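Local coordinates for putative phosphonate binding protein for ABC transporter (Prochlorococcus marinus str. MIT 9301, PDB 5LQ5) that binds inorganic phosphite strongly, and methylphosphonate and phosphate only very weakly, probably as the periplasmic solute-binding protein of an ABC transporter, at residues A[17-20]-A[21-24]; A[130-133]-A[134-137]; A[225-228]-A[229-233]. One frame throughout, in Å; residues are numbered along the deposited sequence.

Interaction 1 (A[17-20]-A[21-24])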
loop_
_atom_site.group_PDB
_atom_site.type_symbol
_atom_site.label_atom_id
_atom_site.label_comp_id
_atom_site.label_asym_id
_atom_site.label_seq_id
_atom_site.Cartn_x
_atom_site.Cartn_y
_atom_site.Cartn_z
ATOM N N ASP A 17 -0.461 1.135 -15.085
ATOM C CA ASP A 17 0.045 2.373 -15.722
ATOM C C ASP A 17 0.717 3.371 -14.729
ATOM O O ASP A 17 1.779 3.948 -14.995
ATOM C CB ASP A 17 -1.002 3.037 -16.635
ATOM C CG ASP A 17 -2.226 3.619 -15.906
ATOM O OD1 ASP A 17 -2.619 3.143 -14.828
ATOM O OD2 ASP A 17 -2.847 4.554 -16.468
ATOM N N VAL A 18 0.087 3.540 -13.582
ATOM C CA VAL A 18 0.594 4.373 -12.483
ATOM C C VAL A 18 1.884 3.765 -11.931
ATOM O O VAL A 18 2.866 4.453 -11.687
ATOM C CB VAL A 18 -0.468 4.517 -11.350
ATOM C CG1 VAL A 18 0.109 5.228 -10.124
ATOM C CG2 VAL A 18 -1.699 5.250 -11.878
ATOM N N LEU A 19 1.863 2.464 -11.700
ATOM C CA LEU A 19 3.019 1.770 -11.113
ATOM C C LEU A 19 4.222 1.829 -12.030
ATOM O O LEU A 19 5.336 2.129 -11.588
ATOM C CB LEU A 19 2.708 0.296 -10.809
ATOM C CG LEU A 19 1.544 0.023 -9.866
ATOM C CD1 LEU A 19 1.269 -1.478 -9.848
ATOM C CD2 LEU A 19 1.784 0.555 -8.490
ATOM N N ASP A 20 3.989 1.539 -13.310
ATOM C CA ASP A 20 5.073 1.595 -14.306
ATOM C C ASP A 20 5.738 2.971 -14.298
ATOM O O ASP A 20 6.963 3.101 -14.246
ATOM C CB ASP A 20 4.520 1.366 -15.705
ATOM C CG ASP A 20 4.234 -0.087 -16.017
ATOM O OD1 ASP A 20 4.664 -0.988 -15.280
ATOM O OD2 ASP A 20 3.562 -0.327 -17.053
ATOM N N LYS A 21 4.922 4.014 -14.353
ATOM C CA LYS A 21 5.461 5.389 -14.413
ATOM C C LYS A 21 6.316 5.731 -13.184
ATOM O O LYS A 21 7.456 6.193 -13.318
ATOM C CB LYS A 21 4.342 6.423 -14.578
ATOM C CG LYS A 21 4.847 7.763 -15.093
ATOM C CD LYS A 21 3.747 8.805 -15.118
ATOM C CE LYS A 21 4.353 10.175 -15.394
ATOM N NZ LYS A 21 3.353 11.270 -15.347
ATOM N N ARG A 22 5.752 5.473 -12.007
ATOM C CA ARG A 22 6.392 5.710 -10.709
ATOM C C ARG A 22 7.684 4.939 -10.582
ATOM O O ARG A 22 8.760 5.531 -10.274
ATOM C CB ARG A 22 5.455 5.293 -9.566
ATOM C CG ARG A 22 6.002 5.570 -8.197
ATOM C CD ARG A 22 4.896 5.833 -7.247
ATOM N NE ARG A 22 4.304 4.613 -6.770
ATOM C CZ ARG A 22 3.281 4.581 -5.928
ATOM N NH1 ARG A 22 2.708 5.711 -5.525
ATOM N NH2 ARG A 22 2.830 3.416 -5.496
ATOM N N PHE A 23 7.602 3.624 -10.733
ATOM C CA PHE A 23 8.760 2.783 -10.395
ATOM C C PHE A 23 9.853 2.771 -11.445
ATOM O O PHE A 23 11.034 2.628 -11.131
ATOM C CB PHE A 23 8.313 1.394 -9.929
ATOM C CG PHE A 23 7.592 1.461 -8.632
ATOM C CD1 PHE A 23 8.266 1.781 -7.450
ATOM C CD2 PHE A 23 6.213 1.287 -8.583
ATOM C CE1 PHE A 23 7.581 1.931 -6.279
ATOM C CE2 PHE A 23 5.529 1.403 -7.395
ATOM C CZ PHE A 23 6.209 1.735 -6.245
ATOM N N ASN A 24 9.483 3.041 -12.684
ATOM C CA ASN A 24 10.515 3.233 -13.720
ATOM C C ASN A 24 11.273 4.554 -13.476
ATOM O O ASN A 24 12.522 4.588 -13.614
ATOM C CB ASN A 24 9.921 3.206 -15.129
ATOM C CG ASN A 24 9.484 1.815 -15.582
ATOM O OD1 ASN A 24 10.037 0.784 -15.191
ATOM N ND2 ASN A 24 8.493 1.784 -16.482
#

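Interaction 2 (A[130-133]-A[134-137])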
loop_
_atom_site.group_PDB
_atom_site.type_symbol
_atom_site.label_atom_id
_atom_site.label_comp_id
_atom_site.label_asym_id
_atom_site.label_seq_id
_atom_site.Cartn_x
_atom_site.Cartn_y
_atom_site.Cartn_z
ATOM N N ARG A 130 -7.800 -3.631 3.559
ATOM C CA ARG A 130 -8.381 -4.834 4.166
ATOM C C ARG A 130 -8.162 -4.928 5.666
ATOM O O ARG A 130 -9.131 -4.978 6.409
ATOM C CB ARG A 130 -7.907 -6.116 3.489
ATOM C CG ARG A 130 -8.677 -7.365 3.899
ATOM C CD ARG A 130 -8.125 -8.021 5.145
ATOM N NE ARG A 130 -9.022 -9.091 5.611
ATOM C CZ ARG A 130 -9.073 -10.329 5.104
ATOM N NH1 ARG A 130 -8.227 -10.717 4.165
ATOM N NH2 ARG A 130 -9.984 -11.198 5.562
ATOM N N LEU A 131 -6.903 -5.008 6.108
ATOM C CA LEU A 131 -6.601 -5.324 7.499
ATOM C C LEU A 131 -7.230 -4.300 8.435
ATOM O O LEU A 131 -7.973 -4.657 9.377
ATOM C CB LEU A 131 -5.095 -5.424 7.733
ATOM C CG LEU A 131 -4.715 -5.938 9.125
ATOM C CD1 LEU A 131 -4.956 -7.442 9.261
ATOM C CD2 LEU A 131 -3.274 -5.549 9.489
ATOM N N MET A 132 -6.894 -3.039 8.217
ATOM C CA MET A 132 -7.389 -2.000 9.108
ATOM C C MET A 132 -8.898 -1.775 8.951
ATOM O O MET A 132 -9.594 -1.695 9.952
ATOM C CB MET A 132 -6.528 -0.765 8.988
ATOM C CG MET A 132 -5.075 -1.005 9.463
ATOM S SD MET A 132 -4.852 -1.760 11.092
ATOM C CE MET A 132 -5.661 -0.511 12.083
ATOM N N PRO A 133 -9.417 -1.737 7.709
ATOM C CA PRO A 133 -10.885 -1.683 7.557
ATOM C C PRO A 133 -11.638 -2.782 8.299
ATOM O O PRO A 133 -12.643 -2.492 8.991
ATOM C CB PRO A 133 -11.068 -1.766 6.041
ATOM C CG PRO A 133 -9.887 -0.970 5.519
ATOM C CD PRO A 133 -8.754 -1.412 6.414
ATOM N N GLU A 134 -11.152 -4.023 8.204
ATOM C CA GLU A 134 -11.776 -5.144 8.924
ATOM C C GLU A 134 -11.697 -4.959 10.457
ATOM O O GLU A 134 -12.677 -5.197 11.172
ATOM C CB GLU A 134 -11.212 -6.512 8.509
ATOM C CG GLU A 134 -12.018 -7.664 9.110
ATOM C CD GLU A 134 -11.779 -9.043 8.505
ATOM O OE1 GLU A 134 -10.918 -9.209 7.629
ATOM O OE2 GLU A 134 -12.465 -9.990 8.954
ATOM N N TYR A 135 -10.520 -4.569 10.935
ATOM C CA TYR A 135 -10.335 -4.249 12.348
ATOM C C TYR A 135 -11.374 -3.242 12.845
ATOM O O TYR A 135 -12.003 -3.451 13.884
ATOM C CB TYR A 135 -8.893 -3.747 12.582
ATOM C CG TYR A 135 -8.520 -3.394 13.985
ATOM C CD1 TYR A 135 -8.257 -4.391 14.923
ATOM C CD2 TYR A 135 -8.324 -2.081 14.343
ATOM C CE1 TYR A 135 -7.874 -4.057 16.209
ATOM C CE2 TYR A 135 -7.925 -1.725 15.608
ATOM C CZ TYR A 135 -7.694 -2.717 16.529
ATOM O OH TYR A 135 -7.299 -2.339 17.775
ATOM N N PHE A 136 -11.540 -2.156 12.107
ATOM C CA PHE A 136 -12.493 -1.088 12.491
ATOM C C PHE A 136 -13.948 -1.530 12.391
ATOM O O PHE A 136 -14.773 -1.253 13.284
ATOM C CB PHE A 136 -12.249 0.193 11.723
ATOM C CG PHE A 136 -10.894 0.811 11.962
ATOM C CD1 PHE A 136 -10.415 1.060 13.247
ATOM C CD2 PHE A 136 -10.099 1.129 10.880
ATOM C CE1 PHE A 136 -9.159 1.627 13.432
ATOM C CE2 PHE A 136 -8.847 1.695 11.056
ATOM C CZ PHE A 136 -8.366 1.947 12.329
ATOM N N LEU A 137 -14.258 -2.262 11.326
ATOM C CA LEU A 137 -15.600 -2.856 11.169
ATOM C C LEU A 137 -15.939 -3.706 12.393
ATOM O O LEU A 137 -17.011 -3.585 13.010
ATOM C CB LEU A 137 -15.687 -3.714 9.907
ATOM C CG LEU A 137 -15.864 -2.909 8.617
ATOM C CD1 LEU A 137 -15.435 -3.714 7.404
ATOM C CD2 LEU A 137 -17.304 -2.452 8.450
#

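Interaction 3 (A[225-228]-A[229-233])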
loop_
_atom_site.group_PDB
_atom_site.type_symbol
_atom_site.label_atom_id
_atom_site.label_comp_id
_atom_site.label_asym_id
_atom_site.label_seq_id
_atom_site.Cartn_x
_atom_site.Cartn_y
_atom_site.Cartn_z
ATOM N N GLU A 225 24.512 3.525 1.209
ATOM C CA GLU A 225 24.453 4.476 0.066
ATOM C C GLU A 225 23.021 4.508 -0.513
ATOM O O GLU A 225 22.451 5.571 -0.787
ATOM C CB GLU A 225 25.438 4.070 -1.029
ATOM C CG GLU A 225 25.601 5.102 -2.147
ATOM C CD GLU A 225 26.446 4.619 -3.321
ATOM O OE1 GLU A 225 26.792 3.414 -3.397
ATOM O OE2 GLU A 225 26.737 5.462 -4.192
ATOM N N LEU A 226 22.449 3.322 -0.684
ATOM C CA LEU A 226 21.062 3.175 -1.170
ATOM C C LEU A 226 20.045 3.909 -0.270
ATOM O O LEU A 226 19.194 4.675 -0.731
ATOM C CB LEU A 226 20.720 1.670 -1.270
ATOM C CG LEU A 226 19.255 1.296 -1.590
ATOM C CD1 LEU A 226 18.851 1.846 -2.935
ATOM C CD2 LEU A 226 19.063 -0.206 -1.561
ATOM N N LYS A 227 20.171 3.690 1.022
ATOM C CA LYS A 227 19.294 4.347 1.993
ATOM C C LYS A 227 19.450 5.878 1.903
ATOM O O LYS A 227 18.474 6.637 1.850
ATOM C CB LYS A 227 19.605 3.810 3.375
ATOM C CG LYS A 227 18.771 4.382 4.477
ATOM C CD LYS A 227 19.027 3.636 5.783
ATOM C CE LYS A 227 18.423 4.379 6.951
ATOM N NZ LYS A 227 18.494 3.578 8.215
ATOM N N SER A 228 20.703 6.305 1.806
ATOM C CA SER A 228 21.055 7.727 1.656
ATOM C C SER A 228 20.427 8.368 0.420
ATOM O O SER A 228 19.846 9.444 0.495
ATOM C CB SER A 228 22.579 7.885 1.620
ATOM O OG SER A 228 22.940 9.233 1.815
ATOM N N VAL A 229 20.504 7.680 -0.707
ATOM C CA VAL A 229 19.905 8.203 -1.950
ATOM C C VAL A 229 18.407 8.431 -1.773
ATOM O O VAL A 229 17.863 9.466 -2.133
ATOM C CB VAL A 229 20.177 7.270 -3.153
ATOM C CG1 VAL A 229 19.323 7.600 -4.373
ATOM C CG2 VAL A 229 21.660 7.301 -3.497
ATOM N N ILE A 230 17.742 7.450 -1.188
ATOM C CA ILE A 230 16.275 7.533 -1.031
ATOM C C ILE A 230 15.906 8.655 -0.032
ATOM O O ILE A 230 15.012 9.458 -0.283
ATOM C CB ILE A 230 15.686 6.161 -0.620
ATOM C CG1 ILE A 230 15.879 5.124 -1.762
ATOM C CG2 ILE A 230 14.212 6.291 -0.247
ATOM C CD1 ILE A 230 15.537 3.685 -1.382
ATOM N N LEU A 231 16.620 8.719 1.086
ATOM C CA LEU A 231 16.354 9.738 2.102
ATOM C C LEU A 231 16.718 11.162 1.652
ATOM O O LEU A 231 16.197 12.141 2.186
ATOM C CB LEU A 231 17.098 9.399 3.396
ATOM C CG LEU A 231 16.629 8.140 4.117
ATOM C CD1 LEU A 231 17.579 7.832 5.274
ATOM C CD2 LEU A 231 15.205 8.272 4.611
ATOM N N ASN A 232 17.611 11.265 0.681
ATOM C CA ASN A 232 18.094 12.589 0.228
ATOM C C ASN A 232 17.397 13.112 -1.029
ATOM O O ASN A 232 17.737 14.185 -1.524
ATOM C CB ASN A 232 19.611 12.591 0.040
ATOM C CG ASN A 232 20.368 12.520 1.362
ATOM O OD1 ASN A 232 19.968 13.106 2.340
ATOM N ND2 ASN A 232 21.498 11.839 1.359
ATOM N N LEU A 233 16.419 12.365 -1.539
ATOM C CA LEU A 233 15.571 12.858 -2.615
ATOM C C LEU A 233 14.953 14.204 -2.199
ATOM O O LEU A 233 14.399 14.376 -1.108
ATOM C CB LEU A 233 14.484 11.858 -3.021
ATOM C CG LEU A 233 14.937 10.618 -3.795
ATOM C CD1 LEU A 233 13.784 9.623 -3.905
ATOM C CD2 LEU A 233 15.473 10.949 -5.174
#

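Interaction 1 (A[17-20]-A[21-24])
Leu19 and Phe23 meet one turn apart near the start of helix 16-34. Their side chains run side by side and point the same way. Leu19 CD2 lies in the plane of the Phe23 ring, at its edge, 4.0 Å from Phe23 CE2. The two share a backbone bond as well: Phe23 N donates to Leu19 O at 2.8 Å, with an N-H...O angle of 169°. Phe23 CD2 comes within 3.2 Å of the same Leu19 O.

Arg22 closes the tight side. Its CG sits 4.1 Å above the plane of the Phe23 ring, over the centre. The chain leaves with CG anti to the backbone N (chi1 -177°) and bends at chi3, which brings the guanidinium to lie with Phe23 CE2 at its edge. Tyr40 of strand 37-40 packs on both Leu19 and Phe23.

Asp20 is intermediate: OD1 is bonded to Gln16 NE2, and the side chain touches Tyr40. Lys21 and Asp17 make the loose, exposed side. Lys21 is extended, tied here through its backbone N to Asp17 O at 3.2 Å.

The bond from NH1 to Met246 O and the cation-pi contact with Phe247 hold the Arg22 guanidinium, while the Phe23 ring supports the aliphatic part of the chain. The side chain of Arg22 lies about 9 Å from the bound phosphite. Its charge could favour the anion at long range, but it does not touch it.

Interaction 2 (A[130-133]-A[134-137])
Arg130 and Glu134 form a salt bridge one turn apart on helix 127-139. The guanidinium approaches side-on and gives two N-H groups to a single oxygen. Arg130 NE reaches Glu134 OE1 at 2.8 Å and an N-H...O angle of 156°. Arg130 NH2 reaches Glu134 OE1 at 3.0 Å, on the syn lone pair of that oxygen. The two flat groups are nearly coplanar, 8° apart. The arginine chain bends at chi2 (-87°), which lays it alongside the extended glutamate. In the backbone, Glu134 N donates to Arg130 O at 2.9 Å.

Met132 carries the apolar half. Its chain is bent at chi2 and chi3, and CE reaches both neighbouring rings, 3.8 Å from Tyr135 CD2 and 3.7 Å from Phe136 CZ. The sulfur makes an oblique Met-aromatic contact with Tyr135. Phe136 N bonds to Met132 O at 2.9 Å. Pro133 has no N-H for the turn before it, and the helix kinks there. Its carbonyl still accepts from Leu137 N.

The second shell sets these groups in place. Arg130 NH1 is bonded to Glu124 O, and Phe121 of strand 119-121 packs on Arg130, Pro133, Glu134 and Leu137. Ile266 of helix 261-269 touches Met132 and Tyr135. A leucine in place of Arg130 would probably leave the Glu134 carboxylate without its positive mate and Glu124 O without this donor.

The helix starts at the phosphite pocket, where Ser126, Thr127 and Ser128 line the ligand. The Glu134 carboxylate probably balances much of the Arg130 charge, while the backbone O of Glu124 takes up NH1.

Interaction 3 (A[225-228]-A[229-233])
The last turns of helix 222-231 make this contact, and the helix ends within it. Two pairs of side chains pack one turn apart. Leu226 and Ile230 lie side by side and point the same way, with Leu226 CD1 4.1 Å from Ile230 CD1. Lys227 and Leu231 do likewise. The lysine chain is extended, with CG anti to the backbone N (chi1 -179°), and its methylenes run along the leucine. Lys227 CG is 3.7 Å from Leu231 CD1, and Lys227 CE is 3.9 Å from the same methyl. The aliphatic part of the lysine therefore does apolar work.

The backbone keeps helical bonds up to the end. Val229 N donates to Glu225 O at 2.9 Å, and Leu231 N donates to Lys227 O at 2.9 Å with an N-H...O angle of 166°. Ile230 N bonds to Leu226 O in the same way. The next bond is weak: Asn232 N reaches Ser228 O at 2.9 Å, but at an angle of only 130°. The Asn232 amide folds back over this turn. Its ND2 lies 3.0 Å from Ser228 OG, but the angle is too poor for a hydrogen bond. Val229 CG2 rests against Glu225 O at 3.3 Å.

The helix packs on several elements of its lobe. Leu226 packs on Leu30 and Leu34 of helix 16-34, and Val229 on Gln33. Ile230 reaches Ile81 and Ala82 of strand 79-84 and Phe252 of strand 252-253. Leu231 also touches Ala82, and Leu233, just past the helix, packs on Phe252.

In the fold
The three contacts come in series along the chain, and each is local, on or at the end of one helix. Interactions 1 and 3 lie on helices that pack against the mixed sheet holding strands 5-10, 37-40, 79-84 and 252-253. Their centres are 20 Å apart, and helix 16-34, which carries interaction 1, also packs on the helix of interaction 3. Interaction 2 belongs to the other sheet, with strands 92-97 and 119-121. Its centre is 28 Å from interaction 1 and 33 Å from interaction 3, on the opposite side of the chain's centre from both. This matches the two-lobed build of periplasmic binding proteins. Phosphite lies near interactions 1 and 2, consistent with a site between the lobes.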